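Local coordinates for protein putative mandelate racemase (Bordetella bronchiseptica, PDB 3OZY) that is of unknown function but binds magnesium as an enolase superfamily member and probably abstracts the alpha-proton of a carboxylate such as an acid sugar, at residues 303-308 with 326-331; 342-347 with 361-366. All coordinates share one frame; numbering follows the deposited sequence.

Contact 1: residues 303-308 with 326-331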
loop_
_atom_site.group_PDB
_atom_site.type_symbol
_atom_site.label_atom_id
_atom_site.label_comp_id
_atom_site.label_asym_id
_atom_site.label_seq_id
_atom_site.Cartn_x
_atom_site.Cartn_y
_atom_site.Cartn_z
ATOM N N PRO A 303 20.423 1.471 -0.381
ATOM C CA PRO A 303 19.202 0.733 -0.719
ATOM C C PRO A 303 19.208 -0.716 -0.255
ATOM O O PRO A 303 20.251 -1.366 -0.207
ATOM C CB PRO A 303 19.185 0.761 -2.252
ATOM C CG PRO A 303 20.622 0.915 -2.622
ATOM C CD PRO A 303 21.163 1.874 -1.590
ATOM N N HIS A 304 18.021 -1.209 0.063
ATOM C CA HIS A 304 17.750 -2.632 0.022
ATOM C C HIS A 304 17.819 -3.063 -1.451
ATOM O O HIS A 304 17.395 -2.313 -2.340
ATOM C CB HIS A 304 16.345 -2.857 0.593
ATOM C CG HIS A 304 15.805 -4.237 0.382
ATOM N ND1 HIS A 304 15.190 -4.624 -0.789
ATOM C CD2 HIS A 304 15.750 -5.306 1.209
ATOM C CE1 HIS A 304 14.800 -5.884 -0.683
ATOM N NE2 HIS A 304 15.124 -6.319 0.524
ATOM N N THR A 305 18.380 -4.246 -1.719
ATOM C CA THR A 305 18.542 -4.729 -3.097
ATOM C C THR A 305 18.124 -6.195 -3.280
ATOM O O THR A 305 18.244 -6.747 -4.375
ATOM C CB THR A 305 20.004 -4.652 -3.523
ATOM O OG1 THR A 305 20.731 -5.661 -2.813
ATOM C CG2 THR A 305 20.601 -3.285 -3.224
ATOM N N PHE A 306 17.625 -6.806 -2.213
ATOM C CA PHE A 306 17.528 -8.263 -2.094
ATOM C C PHE A 306 16.290 -8.835 -2.791
ATOM O O PHE A 306 15.179 -8.710 -2.280
ATOM C CB PHE A 306 17.497 -8.577 -0.595
ATOM C CG PHE A 306 17.743 -10.025 -0.219
ATOM C CD1 PHE A 306 19.004 -10.438 0.213
ATOM C CD2 PHE A 306 16.699 -10.930 -0.175
ATOM C CE1 PHE A 306 19.222 -11.737 0.635
ATOM C CE2 PHE A 306 16.916 -12.236 0.235
ATOM C CZ PHE A 306 18.188 -12.634 0.638
ATOM N N ASN A 307 16.496 -9.434 -3.968
ATOM C CA ASN A 307 15.528 -10.341 -4.600
ATOM C C ASN A 307 16.139 -11.095 -5.769
ATOM O O ASN A 307 16.010 -12.312 -5.853
ATOM C CB ASN A 307 14.245 -9.651 -5.070
ATOM C CG ASN A 307 13.151 -10.657 -5.381
ATOM O OD1 ASN A 307 12.580 -11.246 -4.471
ATOM N ND2 ASN A 307 12.890 -10.891 -6.667
ATOM N N ASP A 308 16.779 -10.378 -6.684
ATOM C CA ASP A 308 17.334 -11.009 -7.881
ATOM C C ASP A 308 18.428 -10.121 -8.471
ATOM O O ASP A 308 18.660 -9.016 -7.987
ATOM C CB ASP A 308 16.223 -11.280 -8.898
ATOM C CG ASP A 308 15.487 -10.010 -9.296
ATOM O OD1 ASP A 308 16.116 -9.174 -9.976
ATOM O OD2 ASP A 308 14.305 -9.850 -8.932
ATOM N N ALA A 326 29.181 4.031 0.610
ATOM C CA ALA A 326 28.708 2.760 0.073
ATOM C C ALA A 326 28.558 1.691 1.150
ATOM O O ALA A 326 29.474 1.471 1.943
ATOM C CB ALA A 326 29.652 2.268 -1.018
ATOM N N MET A 327 27.405 1.034 1.169
ATOM C CA MET A 327 27.191 -0.126 2.026
ATOM C C MET A 327 26.171 -0.967 1.272
ATOM O O MET A 327 24.978 -0.989 1.597
ATOM C CB MET A 327 26.693 0.297 3.414
ATOM C CG MET A 327 26.574 -0.851 4.429
ATOM S SD MET A 327 28.071 -1.846 4.635
ATOM C CE MET A 327 29.091 -0.704 5.563
ATOM N N PHE A 328 26.660 -1.620 0.223
ATOM C CA PHE A 328 25.804 -2.132 -0.836
ATOM C C PHE A 328 25.386 -3.572 -0.596
ATOM O O PHE A 328 26.224 -4.474 -0.545
ATOM C CB PHE A 328 26.497 -2.029 -2.197
ATOM C CG PHE A 328 25.608 -2.432 -3.326
ATOM C CD1 PHE A 328 24.601 -1.581 -3.744
ATOM C CD2 PHE A 328 25.727 -3.672 -3.932
ATOM C CE1 PHE A 328 23.742 -1.937 -4.761
ATOM C CE2 PHE A 328 24.869 -4.035 -4.956
ATOM C CZ PHE A 328 23.875 -3.167 -5.369
ATOM N N GLU A 329 24.078 -3.794 -0.470
ATOM C CA GLU A 329 23.550 -5.115 -0.136
ATOM C C GLU A 329 23.770 -6.138 -1.251
ATOM O O GLU A 329 23.369 -5.921 -2.393
ATOM C CB GLU A 329 22.057 -5.024 0.203
ATOM C CG GLU A 329 21.472 -6.361 0.619
ATOM C CD GLU A 329 20.075 -6.257 1.200
ATOM O OE1 GLU A 329 19.279 -5.389 0.764
ATOM O OE2 GLU A 329 19.749 -7.068 2.096
ATOM N N TRP A 330 24.398 -7.262 -0.901
ATOM C CA TRP A 330 24.602 -8.352 -1.850
ATOM C C TRP A 330 24.132 -9.685 -1.269
ATOM O O TRP A 330 24.766 -10.241 -0.373
ATOM C CB TRP A 330 26.071 -8.453 -2.301
ATOM C CG TRP A 330 26.174 -9.294 -3.537
ATOM C CD1 TRP A 330 26.078 -10.654 -3.610
ATOM C CD2 TRP A 330 26.327 -8.826 -4.884
ATOM N NE1 TRP A 330 26.161 -11.060 -4.922
ATOM C CE2 TRP A 330 26.327 -9.960 -5.722
ATOM C CE3 TRP A 330 26.484 -7.562 -5.461
ATOM C CZ2 TRP A 330 26.464 -9.866 -7.110
ATOM C CZ3 TRP A 330 26.628 -7.467 -6.835
ATOM C CH2 TRP A 330 26.610 -8.614 -7.645
ATOM N N ASP A 331 23.028 -10.191 -1.808
ATOM C CA ASP A 331 22.429 -11.470 -1.412
ATOM C C ASP A 331 23.417 -12.617 -1.615
ATOM O O ASP A 331 23.794 -12.911 -2.756
ATOM C CB ASP A 331 21.195 -11.684 -2.310
ATOM C CG ASP A 331 20.409 -12.963 -2.027
ATOM O OD1 ASP A 331 20.832 -13.827 -1.234
ATOM O OD2 ASP A 331 19.320 -13.087 -2.639
HETATM O O HOH W 1 22.954 -0.642 -0.306
HETATM O O HOH W 2 20.890 -8.555 -2.942
HETATM O O HOH W 3 19.060 -10.702 -4.288
#
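Asp331 OD2 is gripped three times: by a salt bridge from Arg33, by a hydrogen bond from Asn335 and by a water that donates to it at 2.9 Å. Its partner oxygen OD1 bonds to Thr333, so the carboxylate is fixed in rotation. It lies stacked on the Phe306 ring, the planes 21° apart, with OD2 3.5 Å above one face of Phe306 and shifted toward the rim.

The contact belongs to the beta-alpha barrel of the enolase superfamily. The loop after strand 300-301 runs nearly parallel to strand 328-331, and side chains and waters join them. Glu329 does most of this work. Its extended chain reaches the loop, where Thr305 N donates to Glu329 OE1 at 2.9 Å and 162°, from above the carboxylate plane. The other oxygen, OE2, is held by Lys171 and Ser144.

OE1 also lies beside the His304 ring, which is turned almost perpendicular to the carboxylate. His304 ND1 bonds to Asp277. His304 and Asp277 resemble the His-Asp dyad of mandelate racemase. The nearest side-chain atom of His304 is about 4 Å from a bound magnesium ion. The nearby carboxylates and Lys171 may tune the ionisation of Glu329 and His304.

Thr305 OG1 sits between its own N and carbonyl carbon (chi1 71°). From there Thr305 OG1 donates to Glu329 O at 2.7 Å. It also accepts from a water that takes the Asp331 N-H. The same torsion puts Thr305 CG2 3.7 Å from Phe328 CE1.

Contact 2: residues 342-347 with 361-366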
loop_
_atom_site.group_PDB
_atom_site.type_symbol
_atom_site.label_atom_id
_atom_site.label_comp_id
_atom_site.label_asym_id
_atom_site.label_seq_id
_atom_site.Cartn_x
_atom_site.Cartn_y
_atom_site.Cartn_z
ATOM N N ALA A 342 21.375 -13.862 -15.516
ATOM C CA ALA A 342 22.087 -12.909 -16.359
ATOM C C ALA A 342 23.598 -13.079 -16.304
ATOM O O ALA A 342 24.129 -13.746 -15.423
ATOM C CB ALA A 342 21.706 -11.485 -15.973
ATOM N N SER A 343 24.274 -12.437 -17.248
ATOM C CA SER A 343 25.717 -12.557 -17.410
ATOM C C SER A 343 26.527 -11.800 -16.355
ATOM O O SER A 343 27.742 -11.962 -16.274
ATOM C CB SER A 343 26.113 -12.072 -18.805
ATOM O OG SER A 343 25.622 -10.758 -19.041
ATOM N N TYR A 344 25.859 -10.975 -15.553
ATOM C CA TYR A 344 26.545 -10.195 -14.522
ATOM C C TYR A 344 26.625 -10.957 -13.199
ATOM O O TYR A 344 25.596 -11.361 -12.655
ATOM C CB TYR A 344 25.849 -8.849 -14.322
ATOM C CG TYR A 344 26.455 -8.018 -13.219
ATOM C CD1 TYR A 344 27.720 -7.455 -13.359
ATOM C CD2 TYR A 344 25.769 -7.800 -12.034
ATOM C CE1 TYR A 344 28.279 -6.697 -12.341
ATOM C CE2 TYR A 344 26.315 -7.044 -11.021
ATOM C CZ TYR A 344 27.567 -6.496 -11.175
ATOM O OH TYR A 344 28.108 -5.746 -10.160
ATOM N N ASP A 345 27.847 -11.135 -12.692
ATOM C CA ASP A 345 28.134 -11.972 -11.522
ATOM C C ASP A 345 28.827 -11.198 -10.400
ATOM O O ASP A 345 29.406 -10.144 -10.641
ATOM C CB ASP A 345 29.071 -13.119 -11.918
ATOM C CG ASP A 345 28.470 -14.036 -12.957
ATOM O OD1 ASP A 345 27.230 -14.134 -13.012
ATOM O OD2 ASP A 345 29.238 -14.666 -13.714
ATOM N N LEU A 346 28.798 -11.748 -9.185
ATOM C CA LEU A 346 29.583 -11.192 -8.080
ATOM C C LEU A 346 31.075 -11.254 -8.380
ATOM O O LEU A 346 31.608 -12.318 -8.707
ATOM C CB LEU A 346 29.313 -11.939 -6.770
ATOM C CG LEU A 346 30.115 -11.515 -5.532
ATOM C CD1 LEU A 346 29.805 -10.078 -5.115
ATOM C CD2 LEU A 346 29.846 -12.469 -4.382
ATOM N N LYS A 347 31.742 -10.113 -8.259
ATOM C CA LYS A 347 33.199 -10.047 -8.333
ATOM C C LYS A 347 33.707 -8.995 -7.357
ATOM O O LYS A 347 33.512 -7.792 -7.571
ATOM C CB LYS A 347 33.658 -9.717 -9.755
ATOM C CG LYS A 347 35.171 -9.696 -9.924
ATOM C CD LYS A 347 35.563 -9.281 -11.334
ATOM C CE LYS A 347 34.974 -10.223 -12.374
ATOM N NZ LYS A 347 35.475 -11.621 -12.220
ATOM N N LEU A 361 20.877 -1.643 -18.133
ATOM C CA LEU A 361 21.297 -2.348 -16.924
ATOM C C LEU A 361 22.672 -2.986 -17.113
ATOM O O LEU A 361 23.382 -3.239 -16.149
ATOM C CB LEU A 361 20.265 -3.392 -16.502
ATOM C CG LEU A 361 18.964 -2.831 -15.919
ATOM C CD1 LEU A 361 17.882 -3.893 -15.939
ATOM C CD2 LEU A 361 19.203 -2.323 -14.493
ATOM N N GLY A 362 23.028 -3.262 -18.366
ATOM C CA GLY A 362 24.408 -3.571 -18.700
ATOM C C GLY A 362 24.821 -5.027 -18.772
ATOM O O GLY A 362 26.011 -5.326 -18.739
ATOM N N PHE A 363 23.851 -5.927 -18.860
ATOM C CA PHE A 363 24.140 -7.351 -19.022
ATOM C C PHE A 363 23.107 -7.999 -19.930
ATOM O O PHE A 363 22.118 -7.374 -20.297
ATOM C CB PHE A 363 24.142 -8.062 -17.668
ATOM C CG PHE A 363 22.936 -7.761 -16.832
ATOM C CD1 PHE A 363 21.675 -8.185 -17.223
ATOM C CD2 PHE A 363 23.059 -7.034 -15.662
ATOM C CE1 PHE A 363 20.565 -7.900 -16.461
ATOM C CE2 PHE A 363 21.950 -6.746 -14.896
ATOM C CZ PHE A 363 20.701 -7.176 -15.295
ATOM N N GLU A 364 23.339 -9.266 -20.262
ATOM C CA GLU A 364 22.418 -10.033 -21.088
ATOM C C GLU A 364 21.600 -11.017 -20.255
ATOM O O GLU A 364 22.128 -11.675 -19.358
ATOM C CB GLU A 364 23.191 -10.797 -22.167
ATOM C CG GLU A 364 23.971 -9.912 -23.128
ATOM C CD GLU A 364 23.070 -9.115 -24.055
ATOM O OE1 GLU A 364 21.832 -9.205 -23.918
ATOM O OE2 GLU A 364 23.602 -8.397 -24.928
ATOM N N ILE A 365 20.307 -11.108 -20.562
ATOM C CA ILE A 365 19.432 -12.109 -19.955
ATOM C C ILE A 365 19.601 -13.454 -20.662
ATOM O O ILE A 365 19.660 -13.512 -21.895
ATOM C CB ILE A 365 17.946 -11.705 -20.068
ATOM C CG1 ILE A 365 17.649 -10.437 -19.255
ATOM C CG2 ILE A 365 17.038 -12.857 -19.640
ATOM C CD1 ILE A 365 17.809 -10.606 -17.762
ATOM N N ASP A 366 19.665 -14.533 -19.887
ATOM C CA ASP A 366 19.657 -15.882 -20.461
ATOM C C ASP A 366 18.203 -16.284 -20.651
ATOM O O ASP A 366 17.544 -16.745 -19.716
ATOM C CB ASP A 366 20.375 -16.875 -19.544
ATOM C CG ASP A 366 20.440 -18.284 -20.126
ATOM O OD1 ASP A 366 19.639 -18.614 -21.025
ATOM O OD2 ASP A 366 21.288 -19.072 -19.660
#
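Ser343 and Phe363 both carry their first side-chain branch in the crowded position between backbone N and carbonyl carbon, with chi1 of 54° and 49°. For Ser343 this swings OG toward the 361-366 loop. There Ser343 OG accepts a hydrogen bond from Glu364 N at 3.0 Å, an almost straight bond of 169°. The return bond is backbone to backbone: Ser343 N donates to Glu364 O at 3.1 Å, in the plane of the carbonyl. Glu364 is thus held at both its N-H and its C=O by one residue. Its side chain bends away at the surface.

Glu364 O is also approached by Ala342 CA at 3.2 Å in a CA-H...O contact. Ala342 and Ile365 form a single backbone bridge, with their CA atoms 4.5 Å apart. It joins two loops and builds no regular strand.

Next to the polar pair lies a small apolar patch. The CB of Phe363 points toward the other loop, and the methyl of Ala342 and the methylene of Tyr344 meet its ring obliquely. Ala342 CB touches Phe363 CD1 at 3.5 Å. Tyr344 CB meets the other ortho carbon, Phe363 CD2, at 3.6 Å. CG of Tyr344 is anti to its backbone N, so the ring leads away from Phe363, and its OH bonds to Gln354 O.

This is surface packing between loops that flank strand 352-353. The Phe363, Ala342 and Tyr344 side chains rest on helix 309-321. Arg120, from helix 102-122, bonds to Phe363 O, and Asp366 N-caps helix 367-372.

How the contacts relate
Contact 1 is buried near the centre of the chain, while the centre of contact 2 lies about 17 Å from the centre of the chain, at the surface. Their own centres are about 15 Å apart. Contact 1 relies on charged side chains, waters and a site next to the metal. Contact 2 relies on two simple hydrogen bonds and one aromatic ring. Both use helix 309-321: the loop of 303-308 leads into it and Phe328 packs on it, while both loops of contact 2 pack against it. Trp330 links them directly. It points away from 303-308. Trp330 CZ2 reaches Leu346 CA at 3.5 Å, and Trp330 CH2 meets Tyr344 CE2 at 3.7 Å.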